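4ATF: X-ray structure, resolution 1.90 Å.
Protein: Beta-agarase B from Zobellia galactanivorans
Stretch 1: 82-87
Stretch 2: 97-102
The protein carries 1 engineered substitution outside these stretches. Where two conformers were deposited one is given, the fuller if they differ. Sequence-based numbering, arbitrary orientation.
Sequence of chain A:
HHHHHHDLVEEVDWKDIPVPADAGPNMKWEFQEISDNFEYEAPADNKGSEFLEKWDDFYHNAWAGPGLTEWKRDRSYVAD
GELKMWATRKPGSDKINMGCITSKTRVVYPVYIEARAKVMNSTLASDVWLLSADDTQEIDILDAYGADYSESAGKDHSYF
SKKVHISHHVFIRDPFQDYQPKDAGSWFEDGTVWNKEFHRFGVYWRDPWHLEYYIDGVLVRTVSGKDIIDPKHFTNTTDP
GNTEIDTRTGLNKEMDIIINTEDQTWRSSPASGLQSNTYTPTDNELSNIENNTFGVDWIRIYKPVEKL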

# COMPACT_ATOMS: atom_id res chain seq x y z
N GLU A 82 -12.00 -11.27 -7.37
CA GLU A 82 -11.00 -10.51 -6.62
C GLU A 82 -9.59 -10.84 -7.07
O GLU A 82 -9.30 -11.97 -7.40
CB GLU A 82 -11.05 -10.88 -5.10
CG GLU A 82 -12.36 -10.67 -4.45
CD GLU A 82 -12.42 -11.26 -3.07
OE1 GLU A 82 -11.40 -11.38 -2.33
OE2 GLU A 82 -13.52 -11.57 -2.72
N LEU A 83 -8.70 -9.86 -6.98
CA LEU A 83 -7.27 -10.10 -6.89
C LEU A 83 -7.02 -10.69 -5.51
O LEU A 83 -7.48 -10.12 -4.50
CB LEU A 83 -6.50 -8.74 -7.02
CG LEU A 83 -4.97 -8.73 -6.71
CD1 LEU A 83 -4.17 -9.67 -7.71
CD2 LEU A 83 -4.45 -7.33 -6.74
N LYS A 84 -6.31 -11.83 -5.46
CA LYS A 84 -5.92 -12.46 -4.21
C LYS A 84 -4.41 -12.79 -4.16
O LYS A 84 -3.78 -12.99 -5.17
CB LYS A 84 -6.75 -13.71 -3.99
CG LYS A 84 -8.28 -13.41 -3.89
CD LYS A 84 -8.97 -14.73 -3.72
CE LYS A 84 -10.48 -14.61 -3.93
NZ LYS A 84 -11.25 -15.84 -3.52
N MET A 85 -3.83 -12.85 -2.97
CA MET A 85 -2.40 -12.97 -2.77
C MET A 85 -2.33 -13.72 -1.43
O MET A 85 -3.02 -13.31 -0.47
CB MET A 85 -1.89 -11.52 -2.55
CG MET A 85 -0.78 -11.15 -3.30
SD MET A 85 -0.78 -9.37 -2.97
CE MET A 85 -1.61 -8.96 -4.51
N TRP A 86 -1.53 -14.78 -1.30
CA TRP A 86 -1.45 -15.46 -0.00
C TRP A 86 -0.02 -15.75 0.41
O TRP A 86 0.90 -15.53 -0.38
CB TRP A 86 -2.31 -16.76 0.02
CG TRP A 86 -1.77 -18.03 -0.59
CD1 TRP A 86 -1.47 -19.18 0.09
CD2 TRP A 86 -1.57 -18.32 -1.98
NE1 TRP A 86 -1.05 -20.16 -0.78
CE2 TRP A 86 -1.10 -19.68 -2.06
CE3 TRP A 86 -1.71 -17.59 -3.16
CZ2 TRP A 86 -0.77 -20.31 -3.27
CZ3 TRP A 86 -1.39 -18.22 -4.40
CH2 TRP A 86 -0.95 -19.58 -4.43
N ALA A 87 0.17 -16.28 1.62
CA ALA A 87 1.53 -16.45 2.18
C ALA A 87 1.83 -17.94 2.58
O ALA A 87 1.00 -18.56 3.24
CB ALA A 87 1.66 -15.55 3.44
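Stretch 2 97-102: NMGCIT

Stretch 2 runs back against stretch 1 in a roughly antiparallel sense. Both are extended, and strand 100-102 meets strand 82-86 at 137° between their N-to-C directions, with a closest approach of 9.1 Å between axes. The two chains are therefore close at one end and splayed at the other: the CA atoms of Ala 87 and Met 98 are 4.4 Å apart and those of Met 85 and Gly 99 5.1 Å.

At the close end the backbones meet without a direct hydrogen bond. Instead, two CA-H...O contacts join them, Met 98 CA to Trp 86 O at 3.3 Å and Ala 87 CA to Asn 97 O at 3.2 Å. A water extends this seam, accepting a hydrogen bond from Gly 99 N at 2.9 Å and donating a weak one to Trp 86 O at 3.3 Å. The methyl of Ala 87 points sideways, its CB 4.2 Å from Met 98 CB, while the end of the Met 98 side chain leads away.

A clear fit of bump to hollow is at Gly 99. Met 85 points toward stretch 2 and sets its CG 3.4 Å from Gly 99 CA; a CB on residue 99 would fall 2.2 Å from that same CG, a clash. The bare glycine backbone thus leaves the hollow that the methionine fills.

Cys 100 then points away, and Ile 101 points back toward stretch 1, following the alternation of a strand. Its branched side chain helps bridge the widening gap: Ile 101 CD1 reaches Leu 83 CD2 at 3.4 Å, and Ile 101 CG2 lies 4.5 Å from Met 85 CE. Leu 83 and Met 85, two residues apart, both face stretch 2 and pack there.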

# COMPACT_ATOMS: atom_id res chain seq x y z
N ASN A 97 7.12 -16.88 1.51
CA ASN A 97 6.75 -16.52 0.13
C ASN A 97 5.35 -15.88 0.06
O ASN A 97 4.37 -16.41 0.64
CB ASN A 97 6.76 -17.78 -0.75
CG ASN A 97 8.14 -18.42 -0.90
OD1 ASN A 97 8.29 -19.65 -0.77
ND2 ASN A 97 9.17 -17.60 -1.23
N MET A 98 5.19 -14.77 -0.67
CA MET A 98 3.87 -14.08 -0.67
C MET A 98 3.88 -13.26 -1.97
O MET A 98 4.91 -13.23 -2.72
CB MET A 98 3.64 -13.23 0.61
CG MET A 98 4.60 -12.07 0.79
SD MET A 98 4.57 -11.39 2.49
CE MET A 98 5.18 -12.71 3.54
N GLY A 99 2.75 -12.66 -2.27
CA GLY A 99 2.55 -11.99 -3.56
C GLY A 99 2.93 -10.51 -3.62
O GLY A 99 2.93 -9.81 -2.59
N CYS A 100 3.18 -10.02 -4.83
CA CYS A 100 3.40 -8.57 -5.12
C CYS A 100 3.10 -8.37 -6.61
O CYS A 100 3.59 -9.17 -7.43
CB CYS A 100 4.87 -8.21 -4.84
SG CYS A 100 5.21 -6.43 -4.99
N ILE A 101 2.28 -7.38 -6.96
CA ILE A 101 2.05 -7.06 -8.36
C ILE A 101 2.31 -5.54 -8.54
O ILE A 101 2.24 -4.81 -7.56
CB ILE A 101 0.61 -7.43 -8.86
CG1 ILE A 101 -0.48 -6.44 -8.37
CG2 ILE A 101 0.28 -8.98 -8.55
CD1 ILE A 101 -1.94 -6.74 -9.01
N THR A 102 2.64 -5.14 -9.76
CA THR A 102 2.94 -3.75 -10.12
C THR A 102 2.16 -3.35 -11.37
O THR A 102 2.04 -4.17 -12.30
CB THR A 102 4.45 -3.56 -10.39
OG1 THR A 102 5.22 -4.07 -9.28
CG2 THR A 102 4.80 -2.06 -10.64
O HOH W 1 0.48 -12.30 -0.50